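Local coordinates for protein 6-aminohexanoate-cyclic-dimer hydrolase (Arthrobacter sp., PDB 3A2Q) that hydrolyses the cyclic dimer of 6-aminohexanoic acid, a by-product of nylon-6 manufacture, to the linear dimer, at residues S230-R233 / P234-F238; L199-D202 / S203-A207. The protein carries 1 engineered substitution. All coordinates share one frame; numbering follows the deposited sequence.

Interaction 1: S230-R233 / P234-F238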
loop_
_atom_site.group_PDB
_atom_site.type_symbol
_atom_site.label_atom_id
_atom_site.label_comp_id
_atom_site.label_asym_id
_atom_site.label_seq_id
_atom_site.Cartn_x
_atom_site.Cartn_y
_atom_site.Cartn_z
ATOM N N SER A 230 -10.684 -6.854 -8.821
ATOM C CA SER A 230 -10.027 -6.619 -10.106
ATOM C C SER A 230 -10.971 -6.510 -11.305
ATOM O O SER A 230 -12.159 -6.819 -11.213
ATOM C CB SER A 230 -8.998 -7.725 -10.365
ATOM O OG SER A 230 -7.979 -7.706 -9.379
ATOM N N GLY A 231 -10.432 -6.051 -12.434
ATOM C CA GLY A 231 -11.235 -5.928 -13.641
ATOM C C GLY A 231 -11.449 -4.515 -14.146
ATOM O O GLY A 231 -11.488 -3.560 -13.366
ATOM N N HIS A 232 -11.601 -4.379 -15.462
ATOM C CA HIS A 232 -11.820 -3.074 -16.083
ATOM C C HIS A 232 -13.216 -2.521 -15.808
ATOM O O HIS A 232 -14.217 -3.211 -16.012
ATOM C CB HIS A 232 -11.629 -3.165 -17.599
ATOM C CG HIS A 232 -11.829 -1.862 -18.310
ATOM N ND1 HIS A 232 -10.922 -0.827 -18.240
ATOM C CD2 HIS A 232 -12.858 -1.408 -19.065
ATOM C CE1 HIS A 232 -11.383 0.208 -18.918
ATOM N NE2 HIS A 232 -12.557 -0.118 -19.428
ATOM N N ARG A 233 -13.278 -1.269 -15.360
ATOM C CA ARG A 233 -14.553 -0.610 -15.089
ATOM C C ARG A 233 -14.634 0.604 -16.009
ATOM O O ARG A 233 -13.616 1.081 -16.508
ATOM C CB ARG A 233 -14.652 -0.148 -13.623
ATOM C CG ARG A 233 -14.445 -1.245 -12.566
ATOM C CD ARG A 233 -15.316 -2.477 -12.799
ATOM N NE ARG A 233 -16.755 -2.210 -12.745
ATOM C CZ ARG A 233 -17.466 -2.093 -11.627
ATOM N NH1 ARG A 233 -16.885 -2.215 -10.441
ATOM N NH2 ARG A 233 -18.771 -1.863 -11.697
ATOM N N PRO A 234 -15.847 1.120 -16.244
ATOM C CA PRO A 234 -16.024 2.286 -17.117
ATOM C C PRO A 234 -15.147 3.483 -16.753
ATOM O O PRO A 234 -15.165 3.965 -15.616
ATOM C CB PRO A 234 -17.514 2.600 -16.979
ATOM C CG PRO A 234 -18.120 1.270 -16.664
ATOM C CD PRO A 234 -17.139 0.672 -15.694
ATOM N N GLY A 235 -14.376 3.956 -17.725
ATOM C CA GLY A 235 -13.522 5.104 -17.487
ATOM C C GLY A 235 -12.111 4.792 -17.029
ATOM O O GLY A 235 -11.237 5.655 -17.112
ATOM N N ASP A 236 -11.873 3.576 -16.540
ATOM C CA ASP A 236 -10.530 3.213 -16.093
ATOM C C ASP A 236 -9.528 3.522 -17.192
ATOM O O ASP A 236 -9.691 3.097 -18.330
ATOM C CB ASP A 236 -10.437 1.726 -15.744
ATOM C CG ASP A 236 -11.053 1.402 -14.405
ATOM O OD1 ASP A 236 -11.357 2.341 -13.641
ATOM O OD2 ASP A 236 -11.220 0.199 -14.121
ATOM N N THR A 237 -8.480 4.255 -16.844
ATOM C CA THR A 237 -7.471 4.626 -17.819
ATOM C C THR A 237 -6.589 3.457 -18.209
ATOM O O THR A 237 -6.329 3.217 -19.387
ATOM C CB THR A 237 -6.555 5.732 -17.274
ATOM O OG1 THR A 237 -7.336 6.892 -16.973
ATOM C CG2 THR A 237 -5.482 6.078 -18.296
ATOM N N PHE A 238 -6.132 2.729 -17.201
ATOM C CA PHE A 238 -5.237 1.614 -17.422
ATOM C C PHE A 238 -5.934 0.271 -17.280
ATOM O O PHE A 238 -7.002 0.168 -16.680
ATOM C CB PHE A 238 -4.066 1.748 -16.446
ATOM C CG PHE A 238 -3.368 3.078 -16.544
ATOM C CD1 PHE A 238 -2.475 3.330 -17.577
ATOM C CD2 PHE A 238 -3.665 4.103 -15.652
ATOM C CE1 PHE A 238 -1.888 4.585 -17.723
ATOM C CE2 PHE A 238 -3.087 5.361 -15.788
ATOM C CZ PHE A 238 -2.197 5.602 -16.826
HETATM O O HOH W 1 -9.360 -1.467 -13.711
HETATM O O HOH W 2 -9.043 -1.322 -16.483
#
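Arg233 and Asp236 grip each other by two hydrogen bonds running in opposite directions. The backbone N of Asp236 donates to Arg233 O at 3.0 Å, while Arg233 N reaches back to Asp236 OD2 at 2.8 Å, approaching from above the carboxylate, 56° out of its plane. With CG of Asp236 anti to its own carbonyl carbon (chi1 -77°), the carboxylate turns back beside Arg233, and its OD2 also lies 3.5 Å from Arg233 CB. The other oxygen, OD1, is held by the hydroxyl of Ser195, so both ends of the group are anchored. This compact part is a type II beta turn, Arg233-Pro234-Gly235-Asp236, in the loop that follows helix 219-229. Gly235 takes the third place, where the positive phi would jam any CB against the carbonyl oxygen of Pro234. The flank formed by His232 is looser. Its imidazole stands almost perpendicular to the carboxylate, at 85°, and an edge meets the backbone, CE1 lying 3.4 Å from Asp236 O near the ring plane, while Asp236 CB sits above the ring, 3.6 Å from ND1. Beyond that edge water takes over: water 2 lies between His232 ND1 and Phe238 O, and water 1 sits 3.0 Å from Gly231 O and close to Asp236 OD2. The Arg233 side chain, bent at chi2 and chi3, carries its guanidinium away from Asp236 to a cation-pi contact with Tyr102.

Interaction 2: L199-D202 / S203-A207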
loop_
_atom_site.group_PDB
_atom_site.type_symbol
_atom_site.label_atom_id
_atom_site.label_comp_id
_atom_site.label_asym_id
_atom_site.label_seq_id
_atom_site.Cartn_x
_atom_site.Cartn_y
_atom_site.Cartn_z
ATOM N N LEU A 199 -14.430 7.927 -9.607
ATOM C CA LEU A 199 -13.720 9.199 -9.567
ATOM C C LEU A 199 -12.400 9.119 -10.327
ATOM O O LEU A 199 -11.851 8.036 -10.532
ATOM C CB LEU A 199 -13.424 9.613 -8.122
ATOM C CG LEU A 199 -14.551 10.220 -7.286
ATOM C CD1 LEU A 199 -14.103 10.372 -5.837
ATOM C CD2 LEU A 199 -14.936 11.567 -7.877
ATOM N N VAL A 200 -11.912 10.279 -10.750
ATOM C CA VAL A 200 -10.638 10.397 -11.442
ATOM C C VAL A 200 -9.865 11.388 -10.579
ATOM O O VAL A 200 -10.067 12.598 -10.672
ATOM C CB VAL A 200 -10.799 10.979 -12.866
ATOM C CG1 VAL A 200 -9.432 11.134 -13.520
ATOM C CG2 VAL A 200 -11.684 10.070 -13.700
ATOM N N THR A 201 -8.985 10.872 -9.731
ATOM C CA THR A 201 -8.228 11.728 -8.833
ATOM C C THR A 201 -6.729 11.720 -9.070
ATOM O O THR A 201 -6.198 10.857 -9.771
ATOM C CB THR A 201 -8.484 11.325 -7.360
ATOM O OG1 THR A 201 -7.991 9.998 -7.127
ATOM C CG2 THR A 201 -9.971 11.351 -7.054
ATOM N N ASP A 202 -6.060 12.710 -8.483
ATOM C CA ASP A 202 -4.610 12.842 -8.554
ATOM C C ASP A 202 -4.020 13.005 -9.950
ATOM O O ASP A 202 -2.874 12.622 -10.180
ATOM C CB ASP A 202 -3.965 11.633 -7.870
ATOM C CG ASP A 202 -4.496 11.406 -6.473
ATOM O OD1 ASP A 202 -4.278 12.276 -5.605
ATOM O OD2 ASP A 202 -5.141 10.359 -6.244
ATOM N N SER A 203 -4.788 13.586 -10.870
ATOM C CA SER A 203 -4.335 13.794 -12.243
ATOM C C SER A 203 -4.059 12.450 -12.918
ATOM O O SER A 203 -2.912 12.078 -13.190
ATOM C CB SER A 203 -3.087 14.681 -12.266
ATOM O OG SER A 203 -3.407 15.999 -11.840
ATOM N N ASP A 204 -5.146 11.733 -13.183
ATOM C CA ASP A 204 -5.090 10.424 -13.805
ATOM C C ASP A 204 -4.246 9.493 -12.931
ATOM O O ASP A 204 -3.379 8.768 -13.417
ATOM C CB ASP A 204 -4.507 10.545 -15.214
ATOM C CG ASP A 204 -4.980 9.434 -16.134
ATOM O OD1 ASP A 204 -5.937 8.725 -15.759
ATOM O OD2 ASP A 204 -4.403 9.275 -17.225
ATOM N N ASN A 205 -4.519 9.527 -11.628
ATOM C CA ASN A 205 -3.806 8.701 -10.655
ATOM C C ASN A 205 -2.296 8.832 -10.799
ATOM O O ASN A 205 -1.572 7.838 -10.912
ATOM C CB ASN A 205 -4.226 7.236 -10.788
ATOM C CG ASN A 205 -5.697 7.030 -10.482
ATOM O OD1 ASN A 205 -6.524 6.916 -11.387
ATOM N ND2 ASN A 205 -6.031 7.001 -9.203
ATOM N N VAL A 206 -1.842 10.081 -10.780
ATOM C CA VAL A 206 -0.436 10.426 -10.905
ATOM C C VAL A 206 0.137 9.808 -12.177
ATOM O O VAL A 206 1.168 9.133 -12.156
ATOM C CB VAL A 206 0.383 9.961 -9.672
ATOM C CG1 VAL A 206 1.729 10.679 -9.649
ATOM C CG2 VAL A 206 -0.387 10.245 -8.383
ATOM N N ALA A 207 -0.558 10.051 -13.283
ATOM C CA ALA A 207 -0.151 9.551 -14.595
ATOM C C ALA A 207 0.031 8.037 -14.604
ATOM O O ALA A 207 0.867 7.506 -15.341
ATOM C CB ALA A 207 1.135 10.236 -15.039
HETATM O O HOH W 3 -9.303 7.830 -8.849
HETATM O O HOH W 4 -4.662 8.085 -7.346
#
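Thr201 and Asn205 are joined backbone to backbone, Asn205 N donating to Thr201 O at 2.8 Å and lying nearly in line with the carbonyl. One residue on, Val206 N bonds to Asp202 O, also at 2.8 Å, though from well above the carbonyl plane. Both bonds span four residues, yet phi and psi are positive throughout 202-207: this is a short left-handed alpha helix, a rare element built here without a single glycine. Side chains add little direct contact across it. Val206 rests its CG2 branch against Asp202 CB at 3.9 Å, and the Asn205 amide leans back over the turn, where ND2 lies 3.9 Å from Thr201 O. The next shell is polar. Thr201 OG1 donates to Asp202 OD2 at 3.0 Å, meeting the carboxylate from above its plane; a chi1 of 64° swings the hydroxyl between its own N and carbonyl carbon, from where it can reach the next residue's carboxylate. Water 4 bridges the two segments, accepting from Asn205 ND2 and donating to Asp202 OD2 at 2.6 Å. Val206 also lines the pocket and touches bound 6-aminohexanoic acid. Farther out, helix 308-331 backs the turn: its Glu323 touches Thr201, its Tyr312 and Ile315 pack on Val206, and NH1 of its Arg322 is hydrogen-bonded to Ser203 OG.

From the N terminus, the chain first reaches interaction 2, where the loop after strand 185-188 winds into the left-handed helix 202-207. It then runs through strand 211-216 of the mixed sheet and helix 219-229 before interaction 1 turns the following loop back at 233-236. The two local closures are in series and neither nest nor cross, with centres about 13 Å apart. The intervening strand and helix bring their ends together: Thr237 OG1 makes a probable hydrogen bond of 2.6 Å to Asp204 OD1, and Phe238 CZ packs 3.9 Å from Ala207 O. This junction ties the loop after helix 219-229 to helix 202-207.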